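Local coordinates for putative uncharacterized protein (Xanthomonas oryzae pv. oryzae, PDB 4KL0) that is a calcium-binding effector protein of a plant pathogen, related to nucleoside hydrolases and possibly able to hydrolyse N-glycosyl compounds, at residues D41-Y46 with K81-R86; T47-L52 with G56-T61. One frame throughout, in Å; residues are numbered along the deposited sequence.

Interaction 1: D41-Y46 with K81-R86; sequences DDVVTY and KGVFDR. With CA (calcium ion), chain B.
One face of the Tyr46 ring carries the outer corner of Phe84, whose CZ stands 3.6 Å above the tyrosine plane and is displaced toward the rim; over the opposite face, also off centre, lies the carbonyl oxygen Asp42 O. CG1 of Val83 comes in at the tyrosine edge, 4.0 Å from Tyr46 CD2. The two rings meet obliquely, their planes at 41° with centroids 4.6 Å apart. Phe84 reaches across with its far end, CE1 sitting 3.5 Å from Tyr46 CB. Both valines hold CG1 anti to their own backbone N, and Val43 CG1 meets Val83 CG1 at 4.1 Å. The contact pairs helix 41-54 with helix 70-86 in the Rossmann-like nucleoside hydrolase fold, the segments running 31° from parallel with their axes 10.6 Å apart, so side chains alone bridge the gap. The polar end of Tyr46 is held by a hydrogen bond between its OH and Thr34 OG1. That same OG1 is hydrogen-bonded to Asp42 OD1. Both carboxylate oxygens of Asp42 bind the calcium ion, OD2 at 2.5 Å, in a site completed by Asp35, the carbonyl of Ile151, Asp318 and three waters.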
# COMPACT_ATOMS: atom_id res chain seq x y z
N ASP A 41 -0.76 7.06 -0.07
CA ASP A 41 -1.11 5.69 0.38
C ASP A 41 0.06 4.86 0.85
O ASP A 41 -0.03 4.19 1.89
CB ASP A 41 -1.66 4.95 -0.80
CG ASP A 41 -3.07 5.19 -0.98
OD1 ASP A 41 -3.44 6.31 -1.48
OD2 ASP A 41 -3.82 4.23 -0.67
N ASP A 42 1.14 4.81 0.07
CA ASP A 42 2.24 3.93 0.44
C ASP A 42 2.85 4.37 1.75
O ASP A 42 3.23 3.52 2.58
CB ASP A 42 3.29 3.85 -0.69
CG ASP A 42 2.68 3.33 -2.00
OD1 ASP A 42 3.00 2.19 -2.34
OD2 ASP A 42 1.88 4.09 -2.67
N VAL A 43 3.00 5.69 1.93
CA VAL A 43 3.63 6.17 3.16
C VAL A 43 2.74 5.99 4.38
O VAL A 43 3.27 5.70 5.46
CB VAL A 43 4.14 7.59 2.99
CG1 VAL A 43 4.60 8.18 4.36
CG2 VAL A 43 5.33 7.52 1.98
N VAL A 44 1.41 6.09 4.22
CA VAL A 44 0.53 5.70 5.32
C VAL A 44 0.75 4.22 5.66
O VAL A 44 0.79 3.84 6.86
CB VAL A 44 -0.97 5.93 4.98
CG1 VAL A 44 -1.83 5.55 6.24
CG2 VAL A 44 -1.18 7.43 4.62
N THR A 45 0.98 3.39 4.62
CA THR A 45 1.21 1.97 4.88
C THR A 45 2.51 1.77 5.66
O THR A 45 2.56 0.92 6.57
CB THR A 45 1.29 1.19 3.54
OG1 THR A 45 0.15 1.51 2.76
CG2 THR A 45 1.35 -0.32 3.78
N TYR A 46 3.58 2.51 5.33
CA TYR A 46 4.84 2.35 6.04
C TYR A 46 4.61 2.74 7.51
O TYR A 46 5.16 2.11 8.45
CB TYR A 46 5.94 3.28 5.49
CG TYR A 46 6.24 3.16 4.02
CD1 TYR A 46 5.86 2.04 3.29
CD2 TYR A 46 6.90 4.16 3.36
CE1 TYR A 46 6.10 1.95 1.91
CE2 TYR A 46 7.18 4.08 2.02
CZ TYR A 46 6.78 2.98 1.28
OH TYR A 46 7.03 2.99 -0.06
N LYS A 81 13.22 5.12 2.13
CA LYS A 81 14.22 4.89 3.15
C LYS A 81 14.28 6.07 4.14
O LYS A 81 14.37 5.86 5.36
CB LYS A 81 15.55 4.58 2.46
CG LYS A 81 16.74 4.39 3.43
CD LYS A 81 16.57 3.10 4.19
CE LYS A 81 17.83 2.75 4.96
NZ LYS A 81 17.53 1.55 5.76
N GLY A 82 14.16 7.29 3.62
CA GLY A 82 14.00 8.46 4.48
C GLY A 82 12.84 8.38 5.47
O GLY A 82 12.95 8.82 6.63
N VAL A 83 11.71 7.83 5.03
CA VAL A 83 10.57 7.66 5.91
C VAL A 83 10.80 6.55 6.93
O VAL A 83 10.59 6.77 8.13
CB VAL A 83 9.29 7.38 5.10
CG1 VAL A 83 8.12 6.93 6.02
CG2 VAL A 83 8.90 8.62 4.28
N PHE A 84 11.35 5.41 6.50
CA PHE A 84 11.69 4.36 7.49
C PHE A 84 12.67 4.86 8.57
O PHE A 84 12.49 4.55 9.74
CB PHE A 84 12.21 3.10 6.79
CG PHE A 84 11.18 2.44 5.93
CD1 PHE A 84 9.92 2.10 6.45
CD2 PHE A 84 11.49 2.16 4.62
CE1 PHE A 84 8.96 1.48 5.59
CE2 PHE A 84 10.56 1.56 3.76
CZ PHE A 84 9.32 1.21 4.27
N ASP A 85 13.64 5.66 8.15
CA ASP A 85 14.60 6.26 9.10
C ASP A 85 13.88 7.12 10.16
O ASP A 85 14.13 7.01 11.38
CB ASP A 85 15.60 7.13 8.35
CG ASP A 85 16.62 6.34 7.54
OD1 ASP A 85 16.78 5.09 7.72
OD2 ASP A 85 17.28 7.01 6.71
N ARG A 86 12.95 7.96 9.71
CA ARG A 86 12.17 8.86 10.61
C ARG A 86 11.11 8.13 11.46
O ARG A 86 10.58 8.66 12.43
CB ARG A 86 11.51 9.94 9.76
CG ARG A 86 12.58 10.83 9.16
CD ARG A 86 11.99 11.80 8.15
NE ARG A 86 12.96 12.80 7.66
CZ ARG A 86 13.90 12.58 6.75
NH1 ARG A 86 14.12 11.38 6.24
NH2 ARG A 86 14.69 13.58 6.37
CA CA B . 0.74 2.32 -4.02
O HOH W 1 -1.67 1.26 -4.60
O HOH W 2 -0.88 4.20 -4.21
O HOH W 3 0.20 2.43 -6.55

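Interaction 2: T47-L52 with G56-T61; sequences TIAKQL and GFLRLT
Leu52 and Leu58 form the apolar middle of this contact, with Leu58 CD2 resting 3.8 Å from Leu52 CB. The Leu58 side chain leaves the strand with CG between the backbone N and the carbonyl carbon (chi1 65°), which lays its two methyls against the last turns of the helix: CD1 is 4.0 Å from Ala49 O. Ala49 points its CB at the strand, 4.4 Å from Leu60 CD2. Toward the loop, the Leu52 side chain crosses Phe57 obliquely, Leu52 CD2 to Phe57 CD2 4.1 Å. This is the second half of the beta-alpha-beta unit made by strand 28-34, helix 41-54 and strand 58-65: the chain turns back after the helix and enters a strand parallel to the first. Leu322 of helix 317-325 packs on both Ala49 and Leu52. At the polar end, Gly56 takes positive phi in a Schellman motif, and Phe57 N donates to Leu52 O at 2.9 Å, with a C=O...N angle of 163°. Leu52 O also lies in the plane of the Phe57 ring, at its edge. The contact thus relies on aliphatic packing for most of its area, while the Phe57 N bond to Leu52 O fixes where the chain turns out of the helix.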
# COMPACT_ATOMS: atom_id res chain seq x y z
N THR A 47 3.80 3.81 7.70
CA THR A 47 3.51 4.32 9.06
C THR A 47 2.74 3.29 9.91
O THR A 47 3.16 2.97 11.02
CB THR A 47 2.76 5.63 9.00
OG1 THR A 47 3.55 6.56 8.26
CG2 THR A 47 2.53 6.23 10.39
N ILE A 48 1.63 2.76 9.39
CA ILE A 48 1.01 1.68 10.15
C ILE A 48 1.85 0.43 10.30
O ILE A 48 1.73 -0.24 11.32
CB ILE A 48 -0.38 1.31 9.71
CG1 ILE A 48 -0.39 0.64 8.35
CG2 ILE A 48 -1.31 2.58 9.69
CD1 ILE A 48 -1.71 -0.09 8.06
N ALA A 49 2.72 0.12 9.33
CA ALA A 49 3.64 -1.02 9.48
C ALA A 49 4.58 -0.80 10.66
O ALA A 49 4.93 -1.78 11.32
CB ALA A 49 4.44 -1.28 8.22
N LYS A 50 5.01 0.43 10.90
CA LYS A 50 5.87 0.67 12.06
C LYS A 50 5.22 0.21 13.34
O LYS A 50 5.88 -0.47 14.15
CB LYS A 50 6.24 2.15 12.19
CG LYS A 50 6.75 2.57 13.54
CD LYS A 50 8.03 1.84 13.90
CE LYS A 50 8.41 2.28 15.33
NZ LYS A 50 8.22 3.78 15.52
N GLN A 51 3.93 0.52 13.53
CA GLN A 51 3.26 0.13 14.76
C GLN A 51 3.02 -1.38 14.76
O GLN A 51 3.13 -2.04 15.80
CB GLN A 51 1.93 0.86 14.94
CG GLN A 51 1.29 0.54 16.28
CD GLN A 51 2.10 0.99 17.46
OE1 GLN A 51 2.95 1.90 17.38
NE2 GLN A 51 1.84 0.33 18.58
N LEU A 52 2.67 -1.94 13.61
CA LEU A 52 2.48 -3.37 13.57
C LEU A 52 3.77 -4.11 13.87
O LEU A 52 3.73 -5.20 14.46
CB LEU A 52 1.86 -3.79 12.22
CG LEU A 52 0.43 -3.31 12.09
CD1 LEU A 52 0.07 -3.31 10.58
CD2 LEU A 52 -0.60 -4.16 12.91
N GLY A 56 4.70 -6.61 17.14
CA GLY A 56 5.03 -8.01 16.93
C GLY A 56 4.17 -8.75 15.92
O GLY A 56 4.17 -10.00 15.90
N PHE A 57 3.48 -8.01 15.05
CA PHE A 57 2.69 -8.67 13.99
C PHE A 57 3.51 -8.99 12.76
O PHE A 57 3.27 -9.99 12.09
CB PHE A 57 1.49 -7.78 13.61
CG PHE A 57 0.40 -7.77 14.63
CD1 PHE A 57 -0.65 -8.66 14.53
CD2 PHE A 57 0.47 -6.94 15.74
CE1 PHE A 57 -1.63 -8.69 15.49
CE2 PHE A 57 -0.51 -6.94 16.70
CZ PHE A 57 -1.58 -7.82 16.58
N LEU A 58 4.46 -8.12 12.45
CA LEU A 58 5.25 -8.28 11.25
C LEU A 58 6.63 -7.75 11.49
O LEU A 58 6.89 -7.02 12.47
CB LEU A 58 4.59 -7.55 10.08
CG LEU A 58 4.48 -6.01 10.14
CD1 LEU A 58 5.76 -5.39 9.74
CD2 LEU A 58 3.39 -5.50 9.18
N ARG A 59 7.53 -8.09 10.58
CA ARG A 59 8.83 -7.44 10.57
C ARG A 59 9.15 -7.13 9.12
O ARG A 59 9.14 -8.05 8.25
CB ARG A 59 9.90 -8.26 11.30
CG ARG A 59 11.27 -7.62 11.19
CD ARG A 59 12.35 -8.45 11.88
NE ARG A 59 12.66 -9.60 11.06
CZ ARG A 59 13.70 -10.40 11.26
NH1 ARG A 59 14.54 -10.15 12.27
NH2 ARG A 59 13.91 -11.43 10.45
N LEU A 60 9.30 -5.83 8.83
CA LEU A 60 9.42 -5.38 7.41
C LEU A 60 10.88 -5.49 7.05
O LEU A 60 11.68 -4.60 7.42
CB LEU A 60 8.88 -3.95 7.26
CG LEU A 60 8.84 -3.36 5.87
CD1 LEU A 60 8.06 -4.27 4.94
CD2 LEU A 60 8.23 -1.95 5.99
N THR A 61 11.25 -6.54 6.30
CA THR A 61 12.67 -6.78 6.12
C THR A 61 13.22 -6.16 4.83
O THR A 61 14.37 -5.65 4.79
CB THR A 61 12.96 -8.30 6.19
OG1 THR A 61 12.28 -8.98 5.11
CG2 THR A 61 12.45 -8.86 7.53

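Interactions 1 and 2 use successive parts of helix 41-54, and their centres lie 11 Å apart. They meet directly where Phe84 CE1 packs 3.5 Å from Leu60 CD2, so the phenylalanine that lies against Tyr46 in interaction 1 also touches the strand of interaction 2. Since strand 58-65 leads into helix 70-86, three consecutive elements, helix 41-54, strand 58-65 and helix 70-86, share one buried apolar core region. The calcium ion lies at the 41-46 end: interaction 1 includes its ligand Asp42, and the Tyr46 side chain is about 5 Å from that of Ile151. Interaction 2 is more remote, with the Leu60 side chain about 13 Å from the metal.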